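Local coordinates for protein tubulin-specific chaperone (Trypanosoma brucei, PDB 4B6W) that probably binds alpha-tubulin and microtubule plus ends as tubulin-binding cofactor B, with this chain forming its ubiquitin-like domain, at residues A[7-11]-A[12-16]; A[31-34]-A[35-39]. All blocks are in the same frame, centred on the assembly; numbering follows the deposited sequence.

Interaction 1. Residues A[7-11]-A[12-16]; sequences LTHSA and SRMRV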
loop_
_atom_site.group_PDB
_atom_site.type_symbol
_atom_site.label_atom_id
_atom_site.label_comp_id
_atom_site.label_asym_id
_atom_site.label_seq_id
_atom_site.Cartn_x
_atom_site.Cartn_y
_atom_site.Cartn_z
ATOM N N LEU A 7 4.312 -1.025 -5.669
ATOM C CA LEU A 7 3.270 -0.037 -5.454
ATOM C C LEU A 7 2.754 0.372 -6.801
ATOM O O LEU A 7 3.548 0.646 -7.729
ATOM C CB LEU A 7 3.792 1.195 -4.743
ATOM C CG LEU A 7 4.446 1.087 -3.379
ATOM C CD1 LEU A 7 4.982 2.469 -2.954
ATOM C CD2 LEU A 7 3.456 0.558 -2.375
ATOM N N THR A 8 1.425 0.413 -6.879
ATOM C CA THR A 8 0.694 0.936 -8.007
ATOM C C THR A 8 -0.204 2.084 -7.498
ATOM O O THR A 8 -0.380 2.252 -6.301
ATOM C CB THR A 8 -0.152 -0.160 -8.666
ATOM O OG1 THR A 8 -1.072 -0.693 -7.696
ATOM C CG2 THR A 8 0.731 -1.287 -9.197
ATOM N N HIS A 9 -0.766 2.854 -8.424
ATOM C CA HIS A 9 -1.508 4.062 -8.083
ATOM C C HIS A 9 -2.729 4.205 -8.967
ATOM O O HIS A 9 -2.588 4.234 -10.160
ATOM C CB HIS A 9 -0.598 5.290 -8.275
ATOM C CG HIS A 9 -1.207 6.560 -7.767
ATOM N ND1 HIS A 9 -1.272 7.714 -8.523
ATOM C CD2 HIS A 9 -1.797 6.853 -6.580
ATOM C CE1 HIS A 9 -1.874 8.658 -7.817
ATOM N NE2 HIS A 9 -2.219 8.155 -6.642
ATOM N N SER A 10 -3.911 4.350 -8.375
ATOM C CA SER A 10 -5.177 4.413 -9.129
ATOM C C SER A 10 -5.329 5.597 -10.089
ATOM O O SER A 10 -6.213 5.568 -10.953
ATOM C CB SER A 10 -6.381 4.405 -8.176
ATOM O OG SER A 10 -6.569 5.644 -7.519
ATOM N N ALA A 11 -4.489 6.627 -9.937
ATOM C CA ALA A 11 -4.601 7.862 -10.700
ATOM C C ALA A 11 -3.374 8.123 -11.529
ATOM O O ALA A 11 -3.190 9.228 -11.992
ATOM C CB ALA A 11 -4.829 9.017 -9.771
ATOM N N SER A 12 -2.526 7.127 -11.752
ATOM C CA SER A 12 -1.373 7.337 -12.629
ATOM C C SER A 12 -0.867 6.052 -13.240
ATOM O O SER A 12 -1.289 4.945 -12.885
ATOM C CB SER A 12 -0.216 8.061 -11.882
ATOM O OG SER A 12 0.576 7.202 -11.076
ATOM N N ARG A 13 0.064 6.213 -14.165
ATOM C CA ARG A 13 0.758 5.058 -14.700
ATOM C C ARG A 13 2.021 4.665 -13.876
ATOM O O ARG A 13 2.596 3.601 -14.110
ATOM C CB ARG A 13 1.079 5.261 -16.194
ATOM C CG ARG A 13 1.965 6.447 -16.470
ATOM C CD ARG A 13 2.247 6.597 -17.942
ATOM N NE ARG A 13 1.233 7.384 -18.629
ATOM C CZ ARG A 13 1.270 7.643 -19.933
ATOM N NH1 ARG A 13 2.252 7.156 -20.677
ATOM N NH2 ARG A 13 0.321 8.379 -20.501
HETATM N N MSE A 14 2.351 5.533 -12.910
HETATM C CA MSE A 14 3.473 5.356 -11.994
HETATM C C MSE A 14 3.319 4.030 -11.236
HETATM O O MSE A 14 2.252 3.684 -10.744
HETATM C CB MSE A 14 3.591 6.515 -10.966
HETATM C CG MSE A 14 3.686 7.967 -11.505
HETATM SE SE MSE A 14 3.933 9.361 -10.087
HETATM C CE MSE A 14 2.068 9.547 -9.467
ATOM N N ARG A 15 4.643 3.005 -11.359
ATOM C CA ARG A 15 4.692 1.840 -10.522
ATOM C C ARG A 15 6.009 1.914 -9.781
ATOM O O ARG A 15 7.017 2.315 -10.359
ATOM C CB ARG A 15 4.628 0.628 -11.427
ATOM C CG ARG A 15 4.789 -0.682 -10.727
ATOM C CD ARG A 15 4.444 -1.834 -11.667
ATOM N NE ARG A 15 5.091 -3.052 -11.208
ATOM C CZ ARG A 15 6.318 -3.425 -11.542
ATOM N NH1 ARG A 15 7.050 -2.692 -12.379
ATOM N NH2 ARG A 15 6.809 -4.553 -11.044
ATOM N N VAL A 16 6.012 1.562 -8.505
ATOM C CA VAL A 16 7.282 1.381 -7.779
ATOM C C VAL A 16 7.533 -0.135 -7.618
ATOM O O VAL A 16 6.820 -0.812 -6.893
ATOM C CB VAL A 16 7.267 2.088 -6.417
ATOM C CG1 VAL A 16 8.632 1.937 -5.699
ATOM C CG2 VAL A 16 6.877 3.562 -6.590
HETATM O O HOH W 1 -0.092 2.745 -11.161
#

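Interaction 2. Residues A[31-34]-A[35-39]; sequences KENV and FTHFA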
loop_
_atom_site.group_PDB
_atom_site.type_symbol
_atom_site.label_atom_id
_atom_site.label_comp_id
_atom_site.label_asym_id
_atom_site.label_seq_id
_atom_site.Cartn_x
_atom_site.Cartn_y
_atom_site.Cartn_z
ATOM N N LYS A 31 1.642 4.712 4.423
ATOM C CA LYS A 31 1.094 5.802 3.602
ATOM C C LYS A 31 2.034 7.026 3.545
ATOM O O LYS A 31 2.085 7.745 2.532
ATOM C CB LYS A 31 -0.266 6.245 4.146
ATOM C CG LYS A 31 -1.390 5.234 3.965
ATOM C CD LYS A 31 -2.771 5.771 4.393
ATOM C CE LYS A 31 -3.839 4.654 4.264
ATOM N NZ LYS A 31 -5.260 5.105 4.545
ATOM N N GLU A 32 2.732 7.277 4.657
ATOM C CA GLU A 32 3.691 8.368 4.737
ATOM C C GLU A 32 4.793 8.168 3.729
ATOM O O GLU A 32 5.119 9.074 2.973
ATOM C CB GLU A 32 4.330 8.445 6.121
ATOM C CG GLU A 32 3.430 9.073 7.161
ATOM C CD GLU A 32 3.073 10.496 6.810
ATOM O OE1 GLU A 32 4.023 11.279 6.543
ATOM O OE2 GLU A 32 1.855 10.813 6.808
ATOM N N ASN A 33 5.380 6.986 3.767
ATOM C CA ASN A 33 6.400 6.577 2.818
ATOM C C ASN A 33 5.932 6.568 1.372
ATOM O O ASN A 33 6.627 7.062 0.489
ATOM C CB ASN A 33 6.917 5.193 3.158
ATOM C CG ASN A 33 8.061 4.812 2.301
ATOM O OD1 ASN A 33 7.928 3.965 1.403
ATOM N ND2 ASN A 33 9.187 5.480 2.507
ATOM N N VAL A 34 4.738 6.041 1.156
ATOM C CA VAL A 34 4.083 6.041 -0.158
ATOM C C VAL A 34 3.975 7.451 -0.752
ATOM O O VAL A 34 4.137 7.635 -1.953
ATOM C CB VAL A 34 2.701 5.347 -0.103
ATOM C CG1 VAL A 34 1.963 5.508 -1.417
ATOM C CG2 VAL A 34 2.875 3.874 0.189
ATOM N N PHE A 35 3.739 8.446 0.102
ATOM C CA PHE A 35 3.680 9.859 -0.320
ATOM C C PHE A 35 4.955 10.320 -1.019
ATOM O O PHE A 35 4.906 11.161 -1.906
ATOM C CB PHE A 35 3.399 10.756 0.893
ATOM C CG PHE A 35 3.364 12.233 0.575
ATOM C CD1 PHE A 35 4.541 12.985 0.559
ATOM C CD2 PHE A 35 2.165 12.862 0.307
ATOM C CE1 PHE A 35 4.529 14.363 0.270
ATOM C CE2 PHE A 35 2.123 14.243 0.023
ATOM C CZ PHE A 35 3.318 14.998 0.008
ATOM N N THR A 36 6.095 9.759 -0.620
ATOM C CA THR A 36 7.388 10.092 -1.267
ATOM C C THR A 36 7.415 9.695 -2.775
ATOM O O THR A 36 8.146 10.283 -3.558
ATOM C CB THR A 36 8.626 9.534 -0.471
ATOM O OG1 THR A 36 8.717 8.121 -0.579
ATOM C CG2 THR A 36 8.508 9.875 1.005
ATOM N N HIS A 37 6.581 8.740 -3.171
ATOM C CA HIS A 37 6.495 8.311 -4.569
ATOM C C HIS A 37 5.316 8.903 -5.346
ATOM O O HIS A 37 5.483 9.308 -6.474
ATOM C CB HIS A 37 6.417 6.774 -4.652
ATOM C CG HIS A 37 7.578 6.074 -4.009
ATOM N ND1 HIS A 37 8.837 6.053 -4.569
ATOM C CD2 HIS A 37 7.672 5.396 -2.842
ATOM C CE1 HIS A 37 9.649 5.368 -3.782
ATOM N NE2 HIS A 37 8.965 4.955 -2.729
ATOM N N PHE A 38 4.129 8.927 -4.758
ATOM C CA PHE A 38 2.941 9.348 -5.502
ATOM C C PHE A 38 2.389 10.736 -5.139
ATOM O O PHE A 38 1.863 11.446 -6.025
ATOM C CB PHE A 38 1.864 8.267 -5.451
ATOM C CG PHE A 38 2.317 6.949 -6.038
ATOM C CD1 PHE A 38 3.078 6.896 -7.203
ATOM C CD2 PHE A 38 1.999 5.774 -5.440
ATOM C CE1 PHE A 38 3.516 5.650 -7.734
ATOM C CE2 PHE A 38 2.423 4.562 -5.987
ATOM C CZ PHE A 38 3.180 4.522 -7.139
ATOM N N ALA A 39 2.539 11.142 -3.883
ATOM C CA ALA A 39 2.258 12.528 -3.483
ATOM C C ALA A 39 0.765 12.843 -3.433
ATOM O O ALA A 39 0.388 13.983 -3.613
ATOM C CB ALA A 39 3.007 13.557 -4.401
#

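Interaction 1. Residues A[7-11]-A[12-16]
His-9 and Ser-12 meet at the end of a β-hairpin, where the serine hydroxyl comes up to the edge of the imidazole, near the plane of the ring. His-9 ND1 lies 3.2 Å from Ser-12 OG in a hydrogen bond that either partner could donate. The serine places its oxygen between its own backbone N and carbonyl carbon (chi1 81°), which lets OG reach back to the ring and also take a weak bond from the N-H of Met-14. A short hydroxyl suits this spot because it can serve a ring and a backbone amide together. The turn itself is type I, from His-9 to Ser-12, and its closing bond, Ser-12 N to His-9 O, is long and weak at 3.3 Å. Inside the loop, water 1 accepts the N-H of His-9 at 2.8 Å and lies 2.6 Å from Met-14 O, bridging two backbones that have drawn apart.

Farther down, Leu-7 and Val-16 form a hydrogen-bonded antiparallel pair: Leu-7 N reaches Val-16 O at 2.8 Å and Val-16 N reaches Leu-7 O at 2.7 Å. The two side chains run alongside each other off the same face, with Leu-7 CB 4.0 Å from Val-16 CB. Branched aliphatic residues fit here because they join into one apolar patch on the face of the sheet that they share.

The hairpin consists of strands 2-9 and 15-22, the latter at one edge of the sheet. Strand 2-9 is flanked on its other side by strand 77-82, to which Thr-8 OG1 bonds through His-79 and Ser-10 OG through Asp-82. His-9 NE2 bonds Thr-40 OG1 in the loop that follows helix 27-35.

Interaction 2. Residues A[31-34]-A[35-39]
Asn-33 O is gripped by two groups of one residue, the backbone N and the hydroxyl of Thr-36. Thr-36 OG1 donates from within the carbonyl plane at a short 2.6 Å, whereas Thr-36 N, 3.0 Å from Asn-33 O, comes from well above that plane. With chi1 at 71° the hydroxyl swings back over the preceding turn, and CG2 also lies against the same carbonyl. A threonine therefore suits the place: its OG1 engages a carbonyl near the end of the helix while its methyl rests against the same oxygen.

Val-34 O is shared as well. Phe-38 N approaches nearly along the C=O axis at 3.1 Å, and His-37 N reaches Val-34 O from above the carbonyl plane at 2.9 Å, so one oxygen holds both an i+3 and an i+4 amide. Upstream, Phe-35 N donates to Lys-31 O at 3.0 Å in the regular helical pattern.

The side chains of Val-34 and Phe-38 cross obliquely, with Val-34 CG1 4.0 Å from Phe-38 CD2. Both are buried, and each also touches Leu-7 and Val-80, which explains the choice of bulky apolar residues. On another side, Ala-39 CA sits over one face of the Phe-35 ring, offset toward its rim. The small Ala-39 has a left-handed backbone (phi 74°), which turns the chain away. Asn-33 OD1 bonds Tyr-21 and Lys-19, tying the helix to strand 15-22.

This is the C-terminal end of helix 27-35, the helix that packs across the mixed sheet in the β-grasp fold of ubiquitin-like domains.

How the interactions relate
The two interactions are successive local elements of one ubiquitin-like domain, their centres about 11 Å apart, and they pack directly on each other. Phe-38 of interaction 2 is the main bridge: its ring stacks with that of His-9, while Phe-38 CE2 lies 3.6 Å from Thr-8 O and 3.8 Å from Leu-7 CB. Beside it, Val-16 CG2 touches His-37 CG at 3.7 Å. The chain leaving helix 27-35 is thus laid against the hairpin of residues 7-16, joining helix to sheet. An ethanediol, probably from the crystallisation liquor, lies about 4 Å from the side chain of Met-14, and one lies as close to that of Ala-39.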